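DNA translocase coupling protein (Clostridium perfringens, PDB 6O1Y) binds ATP and probably acts as an FtsK/SpoIIIE-like membrane-linked DNA translocase in plasmid transfer. Local coordinates at residues A[103-108]-A[150-155]; A[111-116]-A[339-344]; A[190-195]-A[231-236]. All coordinates share one frame; numbering follows the deposited sequence.

Contact 1: A[103-108]-A[150-155]; sequences KYIEEQ and LWQLLK
Ile-105 reaches out of the loop that leads to strand 111-116 and packs on the last turns of helix 142-155, and the apolar contact runs mostly through this one side chain. Its terminal methyl CD1 lies 3.7 Å from Lys-155 CG, the two side chains crossing at about a right angle. The same CD1 approaches the indole of Trp-151 obliquely, 3.8 Å from NE1. One carbon back, Ile-105 CG1 passes Gln-152 CG at 3.9 Å, the two chains running past each other in opposite directions. Within the helix, Lys-155 CG sits 3.5 Å above the plane of the Trp-151 ring, displaced toward its rim, so methyl, alkyl chain and indole form one continuous patch. Helix 142-155 is the one that follows the P-loop of the FtsK/SpoIIIE ATPase domain, and the loop 103-108 meets it near its C-terminal end, with the side chain of Gln-152 about 12 Å from ATP. No hydrogen bond joins the two segments; the polar ends near the contact turn to other residues. Gln-152, extended beyond CG, gives its NE2 to Val-113 O, while Glu-106 pairs with Lys-123. Asp-102 takes both Trp-151 NE1 and Lys-155 NZ, one on each carboxylate oxygen.

Contact 2: A[111-116]-A[339-344]; sequences VVVVGQ and QAFYFD. With ATP (adenosine-5'-triphosphate), chain C.
Val-114 O is approached by two neighbouring groups of the other segment: Phe-341 N donates a hydrogen bond to it at 3.2 Å (160° at the hydrogen), and Ala-340 CA makes a CA-H...O contact at 3.4 Å. Farther along, Gln-116 and Gln-339 form an antiparallel hydrogen-bonded pair, with Gln-339 N to Gln-116 O at 2.8 Å and Gln-116 N to Gln-339 O at 3.0 Å. Between these bonds Gly-115 faces Ala-340 as a non-hydrogen-bonded pair. Phe-341 turns its ring back over the partner strand, CG lying anti to its own carbonyl carbon (chi1 -63°). Gly-115 CA stands over the ring centre, 3.5 Å from the centroid and only 3° off the normal, a CH-pi contact with no side chain in the way. Val-113 CB lies at the ring's edge, in its plane, and its CG1 comes within 3.6 Å of Phe-341 CE2. Strand 334-340 joins 111-116 to the rest of the mixed sheet, and Ala-340 reaches the nucleotide. There Ala-340 O accepts a weak hydrogen bond from ATP N6 at 2.7 Å, while Tyr-342 packs beside the adenine and ribose. A main-chain carbonyl that meets the exocyclic amine is consistent with a preference for adenine, since guanine carries an oxygen at that ring position.

Contact 3: A[190-195]-A[231-236]; sequences KLFKYL and VVIDEL. With ATP (adenosine-5'-triphosphate), chain C.
Val-231 sets CG1 between its backbone N and carbonyl carbon (chi1 53°) and CG2 anti to the N, so both methyls are presented to helix 185-209. Leu-195, with CG anti to its carbonyl carbon (chi1 -61°), meets the first of them tip to tip, CD1 to Val-231 CG1 at 4.0 Å. Leu-191 slides past the valine in the opposite direction and brings its CD2 to 4.1 Å from Val-231 CG2. Two residues along the strand, Ile-233 puts CD1 at the edge of the Phe-192 ring, near its plane, 4.1 Å from CZ. All of this is apolar, with no hydrogen bond between the segments, and the short axes lie 12.0 Å apart. The hydrophobic strand, followed at once by Asp-234 and Glu-235, is consistent with a Walker B motif. Asp-234 OD2 forms a salt bridge with Lys-166, and OD1 lies near the gamma-phosphate, 3.1 Å from ATP O2G, a proximity that by itself implies no bond. Glu-235 OE2 caps Ala-237 N at the following helix. Strand 229-233 runs between parallel strands 159-163 and 272-278, and helix 247-266 packs against helix 185-209, with Ile-256 and Thr-260 against Phe-192 and Leu-263 against Leu-195.

From the N terminus the chain passes through 103-108 and then strand 111-116 before either finds its partner. Contact 1 closes first, at 150-155, bringing the end of the helix after the P-loop back onto the loop 103-108. Contact 3 then opens and closes between 190-195 and 231-236, holding a helix against the central sheet. Contact 2 closes last, when 339-344 returns to 111-116; it therefore crosses contact 1 and encloses the whole of contact 3. Contacts 1 and 2 also touch through the stacked rings of Tyr-104 and Phe-341. Leu-150 against Val-232 connects contacts 1 and 3, while contacts 2 and 3 share the same mixed sheet and approach ATP from its adenine and gamma-phosphate ends.

Contact 1: A[103-108]-A[150-155]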
loop_
_atom_site.group_PDB
_atom_site.type_symbol
_atom_site.label_atom_id
_atom_site.label_comp_id
_atom_site.label_asym_id
_atom_site.label_seq_id
_atom_site.Cartn_x
_atom_site.Cartn_y
_atom_site.Cartn_z
ATOM N N LYS A 103 -18.199 -8.797 5.329
ATOM C CA LYS A 103 -18.144 -8.985 6.787
ATOM C C LYS A 103 -17.068 -8.112 7.384
ATOM O O LYS A 103 -17.190 -7.689 8.527
ATOM C CB LYS A 103 -17.967 -10.476 7.202
ATOM C CG LYS A 103 -16.561 -11.108 7.043
ATOM C CD LYS A 103 -16.597 -12.639 7.178
ATOM C CE LYS A 103 -15.251 -13.294 6.953
ATOM N NZ LYS A 103 -14.550 -13.579 8.234
ATOM N N TYR A 104 -16.028 -7.818 6.604
ATOM C CA TYR A 104 -14.936 -6.978 7.065
ATOM C C TYR A 104 -15.305 -5.494 7.194
ATOM O O TYR A 104 -14.726 -4.818 8.054
ATOM C CB TYR A 104 -13.704 -7.156 6.183
ATOM C CG TYR A 104 -13.210 -8.582 6.057
ATOM C CD1 TYR A 104 -12.752 -9.283 7.169
ATOM C CD2 TYR A 104 -13.091 -9.187 4.812
ATOM C CE1 TYR A 104 -12.260 -10.582 7.054
ATOM C CE2 TYR A 104 -12.585 -10.479 4.679
ATOM C CZ TYR A 104 -12.170 -11.175 5.803
ATOM O OH TYR A 104 -11.648 -12.442 5.658
ATOM N N ILE A 105 -16.276 -4.999 6.369
ATOM C CA ILE A 105 -16.707 -3.595 6.345
ATOM C C ILE A 105 -16.859 -3.048 7.756
ATOM O O ILE A 105 -17.656 -3.566 8.542
ATOM C CB ILE A 105 -17.961 -3.342 5.456
ATOM C CG1 ILE A 105 -17.582 -3.424 3.969
ATOM C CG2 ILE A 105 -18.606 -1.968 5.762
ATOM C CD1 ILE A 105 -18.720 -3.721 2.978
ATOM N N GLU A 106 -16.031 -2.048 8.089
ATOM C CA GLU A 106 -16.031 -1.398 9.397
ATOM C C GLU A 106 -17.327 -0.620 9.683
ATOM O O GLU A 106 -17.972 -0.089 8.770
ATOM C CB GLU A 106 -14.778 -0.518 9.586
ATOM C CG GLU A 106 -13.609 -1.234 10.249
ATOM C CD GLU A 106 -13.855 -1.857 11.614
ATOM O OE1 GLU A 106 -13.374 -2.995 11.819
ATOM O OE2 GLU A 106 -14.527 -1.228 12.468
ATOM N N GLU A 107 -17.716 -0.602 10.957
ATOM C CA GLU A 107 -18.930 0.060 11.428
ATOM C C GLU A 107 -18.752 1.584 11.546
ATOM O O GLU A 107 -19.643 2.352 11.148
ATOM C CB GLU A 107 -19.389 -0.572 12.752
ATOM C CG GLU A 107 -20.332 -1.750 12.567
ATOM C CD GLU A 107 -21.801 -1.381 12.658
ATOM O OE1 GLU A 107 -22.489 -1.431 11.611
ATOM O OE2 GLU A 107 -22.263 -1.033 13.771
ATOM N N GLN A 108 -17.588 2.004 12.064
ATOM C CA GLN A 108 -17.202 3.402 12.240
ATOM C C GLN A 108 -17.016 4.079 10.868
ATOM O O GLN A 108 -16.121 3.681 10.111
ATOM C CB GLN A 108 -15.899 3.464 13.059
ATOM C CG GLN A 108 -15.454 4.862 13.469
ATOM C CD GLN A 108 -14.557 4.776 14.671
ATOM O OE1 GLN A 108 -13.343 4.883 14.573
ATOM N NE2 GLN A 108 -15.141 4.568 15.844
ATOM N N LEU A 150 -12.606 1.886 -1.898
ATOM C CA LEU A 150 -13.734 2.528 -2.566
ATOM C C LEU A 150 -15.062 1.795 -2.238
ATOM O O LEU A 150 -15.970 2.414 -1.692
ATOM C CB LEU A 150 -13.478 2.589 -4.082
ATOM C CG LEU A 150 -14.552 3.243 -4.945
ATOM C CD1 LEU A 150 -14.850 4.679 -4.475
ATOM C CD2 LEU A 150 -14.160 3.202 -6.423
ATOM N N TRP A 151 -15.143 0.489 -2.479
ATOM C CA TRP A 151 -16.356 -0.282 -2.157
ATOM C C TRP A 151 -16.829 -0.071 -0.708
ATOM O O TRP A 151 -18.024 0.156 -0.487
ATOM C CB TRP A 151 -16.163 -1.787 -2.451
ATOM C CG TRP A 151 -17.314 -2.635 -2.022
ATOM C CD1 TRP A 151 -17.399 -3.391 -0.886
ATOM C CD2 TRP A 151 -18.603 -2.705 -2.650
ATOM N NE1 TRP A 151 -18.662 -3.931 -0.766
ATOM C CE2 TRP A 151 -19.421 -3.536 -1.842
ATOM C CE3 TRP A 151 -19.155 -2.135 -3.814
ATOM C CZ2 TRP A 151 -20.752 -3.837 -2.180
ATOM C CZ3 TRP A 151 -20.477 -2.436 -4.141
ATOM C CH2 TRP A 151 -21.251 -3.290 -3.337
ATOM N N GLN A 152 -15.889 -0.144 0.261
ATOM C CA GLN A 152 -16.144 0.029 1.689
ATOM C C GLN A 152 -16.697 1.449 1.994
ATOM O O GLN A 152 -17.591 1.629 2.849
ATOM C CB GLN A 152 -14.845 -0.209 2.469
ATOM C CG GLN A 152 -14.391 -1.647 2.535
ATOM C CD GLN A 152 -13.193 -1.771 3.435
ATOM O OE1 GLN A 152 -13.321 -1.885 4.660
ATOM N NE2 GLN A 152 -12.001 -1.740 2.847
ATOM N N LEU A 153 -16.165 2.448 1.269
ATOM C CA LEU A 153 -16.604 3.806 1.452
ATOM C C LEU A 153 -17.944 4.047 0.775
ATOM O O LEU A 153 -18.773 4.791 1.324
ATOM C CB LEU A 153 -15.520 4.805 1.051
ATOM C CG LEU A 153 -14.287 4.774 1.964
ATOM C CD1 LEU A 153 -13.184 5.620 1.408
ATOM C CD2 LEU A 153 -14.603 5.238 3.370
ATOM N N LEU A 154 -18.207 3.357 -0.354
ATOM C CA LEU A 154 -19.507 3.452 -1.034
ATOM C C LEU A 154 -20.584 2.871 -0.131
ATOM O O LEU A 154 -21.648 3.471 0.019
ATOM C CB LEU A 154 -19.501 2.743 -2.387
ATOM C CG LEU A 154 -18.590 3.358 -3.422
ATOM C CD1 LEU A 154 -18.224 2.342 -4.493
ATOM C CD2 LEU A 154 -19.151 4.684 -3.958
ATOM N N LYS A 155 -20.264 1.731 0.522
ATOM C CA LYS A 155 -21.116 1.034 1.483
ATOM C C LYS A 155 -21.370 1.935 2.696
ATOM O O LYS A 155 -22.481 1.926 3.245
ATOM C CB LYS A 155 -20.480 -0.307 1.890
ATOM C CG LYS A 155 -20.839 -1.462 0.960
ATOM C CD LYS A 155 -21.903 -2.366 1.585
ATOM C CE LYS A 155 -23.006 -2.702 0.618
ATOM N NZ LYS A 155 -23.033 -4.156 0.306
#

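Contact 2: A[111-116]-A[339-344]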
loop_
_atom_site.group_PDB
_atom_site.type_symbol
_atom_site.label_atom_id
_atom_site.label_comp_id
_atom_site.label_asym_id
_atom_site.label_seq_id
_atom_site.Cartn_x
_atom_site.Cartn_y
_atom_site.Cartn_z
ATOM N N VAL A 111 -13.494 4.300 8.805
ATOM C CA VAL A 111 -12.499 3.227 9.010
ATOM C C VAL A 111 -12.620 2.215 7.872
ATOM O O VAL A 111 -13.735 1.804 7.542
ATOM C CB VAL A 111 -12.523 2.547 10.411
ATOM C CG1 VAL A 111 -11.344 1.587 10.582
ATOM C CG2 VAL A 111 -12.489 3.588 11.515
ATOM N N VAL A 112 -11.493 1.870 7.237
ATOM C CA VAL A 112 -11.454 0.884 6.163
ATOM C C VAL A 112 -10.380 -0.188 6.444
ATOM O O VAL A 112 -9.309 0.122 6.981
ATOM C CB VAL A 112 -11.351 1.469 4.711
ATOM C CG1 VAL A 112 -12.447 2.500 4.432
ATOM C CG2 VAL A 112 -9.955 2.025 4.388
ATOM N N VAL A 113 -10.673 -1.444 6.050
ATOM C CA VAL A 113 -9.777 -2.594 6.215
ATOM C C VAL A 113 -9.227 -3.008 4.848
ATOM O O VAL A 113 -10.023 -3.296 3.946
ATOM C CB VAL A 113 -10.491 -3.762 6.948
ATOM C CG1 VAL A 113 -9.500 -4.851 7.351
ATOM C CG2 VAL A 113 -11.241 -3.261 8.169
ATOM N N VAL A 114 -7.878 -3.043 4.697
ATOM C CA VAL A 114 -7.179 -3.380 3.433
ATOM C C VAL A 114 -6.712 -4.838 3.299
ATOM O O VAL A 114 -6.335 -5.253 2.194
ATOM C CB VAL A 114 -5.981 -2.444 3.113
ATOM C CG1 VAL A 114 -6.446 -1.088 2.603
ATOM C CG2 VAL A 114 -5.029 -2.313 4.294
ATOM N N GLY A 115 -6.658 -5.564 4.408
ATOM C CA GLY A 115 -6.202 -6.949 4.406
ATOM C C GLY A 115 -5.811 -7.486 5.764
ATOM O O GLY A 115 -6.146 -6.891 6.791
ATOM N N GLN A 116 -5.101 -8.616 5.779
ATOM C CA GLN A 116 -4.688 -9.295 7.009
ATOM C C GLN A 116 -3.194 -9.286 7.219
ATOM O O GLN A 116 -2.423 -9.540 6.285
ATOM C CB GLN A 116 -5.179 -10.754 7.010
ATOM C CG GLN A 116 -5.465 -11.331 8.387
ATOM C CD GLN A 116 -5.472 -12.823 8.339
ATOM O OE1 GLN A 116 -4.536 -13.479 8.805
ATOM N NE2 GLN A 116 -6.529 -13.391 7.781
ATOM N N GLN A 339 -1.223 -9.084 3.781
ATOM C CA GLN A 339 -1.822 -9.712 2.610
ATOM C C GLN A 339 -3.109 -8.959 2.285
ATOM O O GLN A 339 -4.096 -9.046 3.026
ATOM C CB GLN A 339 -2.070 -11.234 2.837
ATOM C CG GLN A 339 -2.843 -11.977 1.714
ATOM C CD GLN A 339 -2.147 -12.047 0.358
ATOM O OE1 GLN A 339 -0.905 -12.023 0.232
ATOM N NE2 GLN A 339 -2.952 -12.155 -0.697
ATOM N N ALA A 340 -3.089 -8.223 1.172
ATOM C CA ALA A 340 -4.247 -7.471 0.692
ATOM C C ALA A 340 -5.394 -8.411 0.281
ATOM O O ALA A 340 -5.160 -9.426 -0.383
ATOM C CB ALA A 340 -3.846 -6.577 -0.477
ATOM N N PHE A 341 -6.631 -8.081 0.705
ATOM C CA PHE A 341 -7.831 -8.831 0.352
ATOM C C PHE A 341 -7.937 -8.813 -1.166
ATOM O O PHE A 341 -7.523 -7.830 -1.794
ATOM C CB PHE A 341 -9.099 -8.138 0.911
ATOM C CG PHE A 341 -9.269 -8.002 2.406
ATOM C CD1 PHE A 341 -9.113 -9.099 3.244
ATOM C CD2 PHE A 341 -9.688 -6.807 2.963
ATOM C CE1 PHE A 341 -9.306 -8.981 4.623
ATOM C CE2 PHE A 341 -9.912 -6.698 4.339
ATOM C CZ PHE A 341 -9.719 -7.786 5.161
ATOM N N TYR A 342 -8.463 -9.885 -1.766
ATOM C CA TYR A 342 -8.651 -9.886 -3.203
ATOM C C TYR A 342 -10.057 -9.437 -3.467
ATOM O O TYR A 342 -11.014 -10.098 -3.070
ATOM C CB TYR A 342 -8.301 -11.224 -3.882
ATOM C CG TYR A 342 -8.535 -11.205 -5.382
ATOM C CD1 TYR A 342 -8.097 -10.142 -6.165
ATOM C CD2 TYR A 342 -9.200 -12.249 -6.016
ATOM C CE1 TYR A 342 -8.365 -10.090 -7.531
ATOM C CE2 TYR A 342 -9.440 -12.226 -7.390
ATOM C CZ TYR A 342 -9.032 -11.137 -8.141
ATOM O OH TYR A 342 -9.285 -11.097 -9.491
ATOM N N PHE A 343 -10.172 -8.264 -4.071
ATOM C CA PHE A 343 -11.437 -7.639 -4.403
ATOM C C PHE A 343 -11.723 -7.867 -5.874
ATOM O O PHE A 343 -11.152 -7.208 -6.738
ATOM C CB PHE A 343 -11.415 -6.139 -4.051
ATOM C CG PHE A 343 -12.755 -5.482 -4.263
ATOM C CD1 PHE A 343 -13.050 -4.836 -5.459
ATOM C CD2 PHE A 343 -13.746 -5.561 -3.293
ATOM C CE1 PHE A 343 -14.304 -4.274 -5.675
ATOM C CE2 PHE A 343 -14.986 -4.985 -3.505
ATOM C CZ PHE A 343 -15.258 -4.349 -4.697
ATOM N N ASP A 344 -12.592 -8.818 -6.152
ATOM C CA ASP A 344 -12.990 -9.174 -7.500
ATOM C C ASP A 344 -14.177 -8.304 -7.942
ATOM O O ASP A 344 -15.267 -8.426 -7.392
ATOM C CB ASP A 344 -13.347 -10.661 -7.533
ATOM C CG ASP A 344 -13.012 -11.359 -8.823
ATOM O OD1 ASP A 344 -13.185 -10.738 -9.901
ATOM O OD2 ASP A 344 -12.579 -12.532 -8.763
HETATM P PG ATP C . -3.927 -1.393 -12.353
HETATM O O1G ATP C . -5.206 -2.008 -12.854
HETATM O O2G ATP C . -4.160 -0.004 -11.699
HETATM O O3G ATP C . -2.889 -1.214 -13.483
HETATM P PB ATP C . -2.399 -3.657 -11.190
HETATM O O1B ATP C . -1.191 -3.462 -10.358
HETATM O O2B ATP C . -1.989 -4.001 -12.625
HETATM O O3B ATP C . -3.249 -2.305 -11.227
HETATM P PA ATP C . -4.751 -5.370 -10.678
HETATM O O1A ATP C . -5.449 -4.737 -11.824
HETATM O O2A ATP C . -5.359 -4.876 -9.361
HETATM O O3A ATP C . -3.228 -4.899 -10.630
HETATM O "O5'" ATP C . -4.957 -6.978 -10.747
HETATM C "C5'" ATP C . -3.858 -7.905 -10.846
HETATM C "C4'" ATP C . -4.324 -9.337 -10.724
HETATM O "O4'" ATP C . -3.446 -10.054 -9.823
HETATM C "C3'" ATP C . -5.733 -9.586 -10.189
HETATM O "O3'" ATP C . -6.732 -9.471 -11.197
HETATM C "C2'" ATP C . -5.597 -10.999 -9.620
HETATM O "O2'" ATP C . -5.641 -12.023 -10.612
HETATM C "C1'" ATP C . -4.213 -10.899 -8.981
HETATM N N9 ATP C . -4.235 -10.341 -7.627
HETATM C C8 ATP C . -4.337 -9.026 -7.253
HETATM N N7 ATP C . -4.498 -8.846 -5.963
HETATM C C5 ATP C . -4.490 -10.134 -5.449
HETATM C C6 ATP C . -4.676 -10.637 -4.144
HETATM N N6 ATP C . -4.897 -9.865 -3.080
HETATM N N1 ATP C . -4.659 -11.980 -3.976
HETATM C C2 ATP C . -4.452 -12.759 -5.046
HETATM N N3 ATP C . -4.267 -12.399 -6.322
HETATM C C4 ATP C . -4.309 -11.064 -6.460
#

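Contact 3: A[190-195]-A[231-236]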
loop_
_atom_site.group_PDB
_atom_site.type_symbol
_atom_site.label_atom_id
_atom_site.label_comp_id
_atom_site.label_asym_id
_atom_site.label_seq_id
_atom_site.Cartn_x
_atom_site.Cartn_y
_atom_site.Cartn_z
ATOM N N LYS A 190 -11.603 20.776 -13.786
ATOM C CA LYS A 190 -12.877 21.159 -13.189
ATOM C C LYS A 190 -13.053 20.433 -11.853
ATOM O O LYS A 190 -13.359 21.094 -10.861
ATOM C CB LYS A 190 -14.096 20.913 -14.126
ATOM C CG LYS A 190 -13.962 21.341 -15.603
ATOM C CD LYS A 190 -13.475 22.791 -15.860
ATOM C CE LYS A 190 -13.062 23.029 -17.308
ATOM N NZ LYS A 190 -11.702 22.490 -17.639
ATOM N N LEU A 191 -12.778 19.105 -11.808
ATOM C CA LEU A 191 -12.897 18.308 -10.583
ATOM C C LEU A 191 -11.998 18.781 -9.473
ATOM O O LEU A 191 -12.489 18.994 -8.376
ATOM C CB LEU A 191 -12.686 16.795 -10.806
ATOM C CG LEU A 191 -12.500 15.944 -9.522
ATOM C CD1 LEU A 191 -13.785 15.794 -8.758
ATOM C CD2 LEU A 191 -11.937 14.582 -9.831
ATOM N N PHE A 192 -10.697 18.907 -9.723
ATOM C CA PHE A 192 -9.786 19.308 -8.665
ATOM C C PHE A 192 -10.001 20.749 -8.183
ATOM O O PHE A 192 -9.757 20.998 -6.998
ATOM C CB PHE A 192 -8.331 19.030 -9.036
ATOM C CG PHE A 192 -7.978 17.601 -8.723
ATOM C CD1 PHE A 192 -7.698 17.207 -7.419
ATOM C CD2 PHE A 192 -7.988 16.633 -9.717
ATOM C CE1 PHE A 192 -7.421 15.875 -7.116
ATOM C CE2 PHE A 192 -7.692 15.298 -9.419
ATOM C CZ PHE A 192 -7.414 14.927 -8.119
ATOM N N LYS A 193 -10.508 21.669 -9.057
ATOM C CA LYS A 193 -10.827 23.053 -8.666
ATOM C C LYS A 193 -11.992 23.010 -7.683
ATOM O O LYS A 193 -11.966 23.729 -6.673
ATOM C CB LYS A 193 -11.214 23.938 -9.880
ATOM C CG LYS A 193 -11.775 25.340 -9.529
ATOM C CD LYS A 193 -10.708 26.282 -8.918
ATOM C CE LYS A 193 -11.224 27.583 -8.333
ATOM N NZ LYS A 193 -10.285 28.118 -7.305
ATOM N N TYR A 194 -13.013 22.178 -8.005
ATOM C CA TYR A 194 -14.208 21.981 -7.206
ATOM C C TYR A 194 -13.829 21.415 -5.844
ATOM O O TYR A 194 -14.298 21.920 -4.832
ATOM C CB TYR A 194 -15.202 21.058 -7.937
ATOM C CG TYR A 194 -16.185 20.375 -7.017
ATOM C CD1 TYR A 194 -17.239 21.081 -6.443
ATOM C CD2 TYR A 194 -16.032 19.037 -6.670
ATOM C CE1 TYR A 194 -18.138 20.465 -5.567
ATOM C CE2 TYR A 194 -16.920 18.409 -5.787
ATOM C CZ TYR A 194 -17.978 19.126 -5.245
ATOM O OH TYR A 194 -18.869 18.530 -4.381
ATOM N N LEU A 195 -12.975 20.382 -5.821
ATOM C CA LEU A 195 -12.515 19.723 -4.598
ATOM C C LEU A 195 -11.791 20.678 -3.642
ATOM O O LEU A 195 -11.943 20.553 -2.433
ATOM C CB LEU A 195 -11.634 18.499 -4.920
ATOM C CG LEU A 195 -12.249 17.331 -5.722
ATOM C CD1 LEU A 195 -11.174 16.332 -6.123
ATOM C CD2 LEU A 195 -13.382 16.623 -4.969
ATOM N N VAL A 231 -11.886 10.350 -3.554
ATOM C CA VAL A 231 -11.403 10.579 -4.908
ATOM C C VAL A 231 -10.164 9.683 -5.138
ATOM O O VAL A 231 -9.120 9.854 -4.504
ATOM C CB VAL A 231 -11.245 12.079 -5.300
ATOM C CG1 VAL A 231 -10.399 12.863 -4.300
ATOM C CG2 VAL A 231 -10.731 12.239 -6.726
ATOM N N VAL A 232 -10.351 8.666 -6.002
ATOM C CA VAL A 232 -9.353 7.664 -6.354
ATOM C C VAL A 232 -8.701 7.944 -7.693
ATOM O O VAL A 232 -9.385 8.065 -8.708
ATOM C CB VAL A 232 -9.903 6.226 -6.271
ATOM C CG1 VAL A 232 -9.966 5.747 -4.829
ATOM C CG2 VAL A 232 -11.272 6.120 -6.928
ATOM N N ILE A 233 -7.373 8.019 -7.684
ATOM C CA ILE A 233 -6.532 8.287 -8.853
ATOM C C ILE A 233 -5.768 7.018 -9.228
ATOM O O ILE A 233 -4.905 6.588 -8.459
ATOM C CB ILE A 233 -5.569 9.475 -8.556
ATOM C CG1 ILE A 233 -6.339 10.736 -8.161
ATOM C CG2 ILE A 233 -4.584 9.745 -9.711
ATOM C CD1 ILE A 233 -5.881 11.268 -6.903
ATOM N N ASP A 234 -6.092 6.425 -10.404
ATOM C CA ASP A 234 -5.492 5.181 -10.901
ATOM C C ASP A 234 -3.990 5.276 -11.140
ATOM O O ASP A 234 -3.247 4.322 -10.861
ATOM C CB ASP A 234 -6.192 4.693 -12.179
ATOM C CG ASP A 234 -5.716 3.312 -12.604
ATOM O OD1 ASP A 234 -6.174 2.305 -11.990
ATOM O OD2 ASP A 234 -4.855 3.240 -13.506
ATOM N N GLU A 235 -3.555 6.407 -11.703
ATOM C CA GLU A 235 -2.148 6.624 -11.941
ATOM C C GLU A 235 -1.829 8.066 -11.653
ATOM O O GLU A 235 -2.258 8.960 -12.388
ATOM C CB GLU A 235 -1.726 6.177 -13.365
ATOM C CG GLU A 235 -0.231 6.273 -13.649
ATOM C CD GLU A 235 0.675 5.770 -12.540
ATOM O OE1 GLU A 235 0.663 4.547 -12.274
ATOM O OE2 GLU A 235 1.386 6.599 -11.930
ATOM N N LEU A 236 -1.087 8.302 -10.574
ATOM C CA LEU A 236 -0.689 9.658 -10.217
ATOM C C LEU A 236 -0.014 10.364 -11.409
ATOM O O LEU A 236 -0.326 11.520 -11.676
ATOM C CB LEU A 236 0.230 9.635 -8.984
ATOM C CG LEU A 236 0.634 10.968 -8.348
ATOM C CD1 LEU A 236 -0.559 11.885 -8.089
ATOM C CD2 LEU A 236 1.427 10.737 -7.094
HETATM P PG ATP C . -3.927 -1.393 -12.353
HETATM O O1G ATP C . -5.206 -2.008 -12.854
HETATM O O2G ATP C . -4.160 -0.004 -11.699
HETATM O O3G ATP C . -2.889 -1.214 -13.483
HETATM P PB ATP C . -2.399 -3.657 -11.190
HETATM O O1B ATP C . -1.191 -3.462 -10.358
HETATM O O2B ATP C . -1.989 -4.001 -12.625
HETATM O O3B ATP C . -3.249 -2.305 -11.227
HETATM P PA ATP C . -4.751 -5.370 -10.678
HETATM O O1A ATP C . -5.449 -4.737 -11.824
HETATM O O2A ATP C . -5.359 -4.876 -9.361
HETATM O O3A ATP C . -3.228 -4.899 -10.630
HETATM O "O5'" ATP C . -4.957 -6.978 -10.747
HETATM C "C5'" ATP C . -3.858 -7.905 -10.846
HETATM C "C4'" ATP C . -4.324 -9.337 -10.724
HETATM O "O4'" ATP C . -3.446 -10.054 -9.823
HETATM C "C3'" ATP C . -5.733 -9.586 -10.189
HETATM O "O3'" ATP C . -6.732 -9.471 -11.197
HETATM C "C2'" ATP C . -5.597 -10.999 -9.620
HETATM O "O2'" ATP C . -5.641 -12.023 -10.612
HETATM C "C1'" ATP C . -4.213 -10.899 -8.981
HETATM N N9 ATP C . -4.235 -10.341 -7.627
HETATM C C8 ATP C . -4.337 -9.026 -7.253
HETATM N N7 ATP C . -4.498 -8.846 -5.963
HETATM C C5 ATP C . -4.490 -10.134 -5.449
HETATM C C6 ATP C . -4.676 -10.637 -4.144
HETATM N N6 ATP C . -4.897 -9.865 -3.080
HETATM N N1 ATP C . -4.659 -11.980 -3.976
HETATM C C2 ATP C . -4.452 -12.759 -5.046
HETATM N N3 ATP C . -4.267 -12.399 -6.322
HETATM C C4 ATP C . -4.309 -11.064 -6.460
#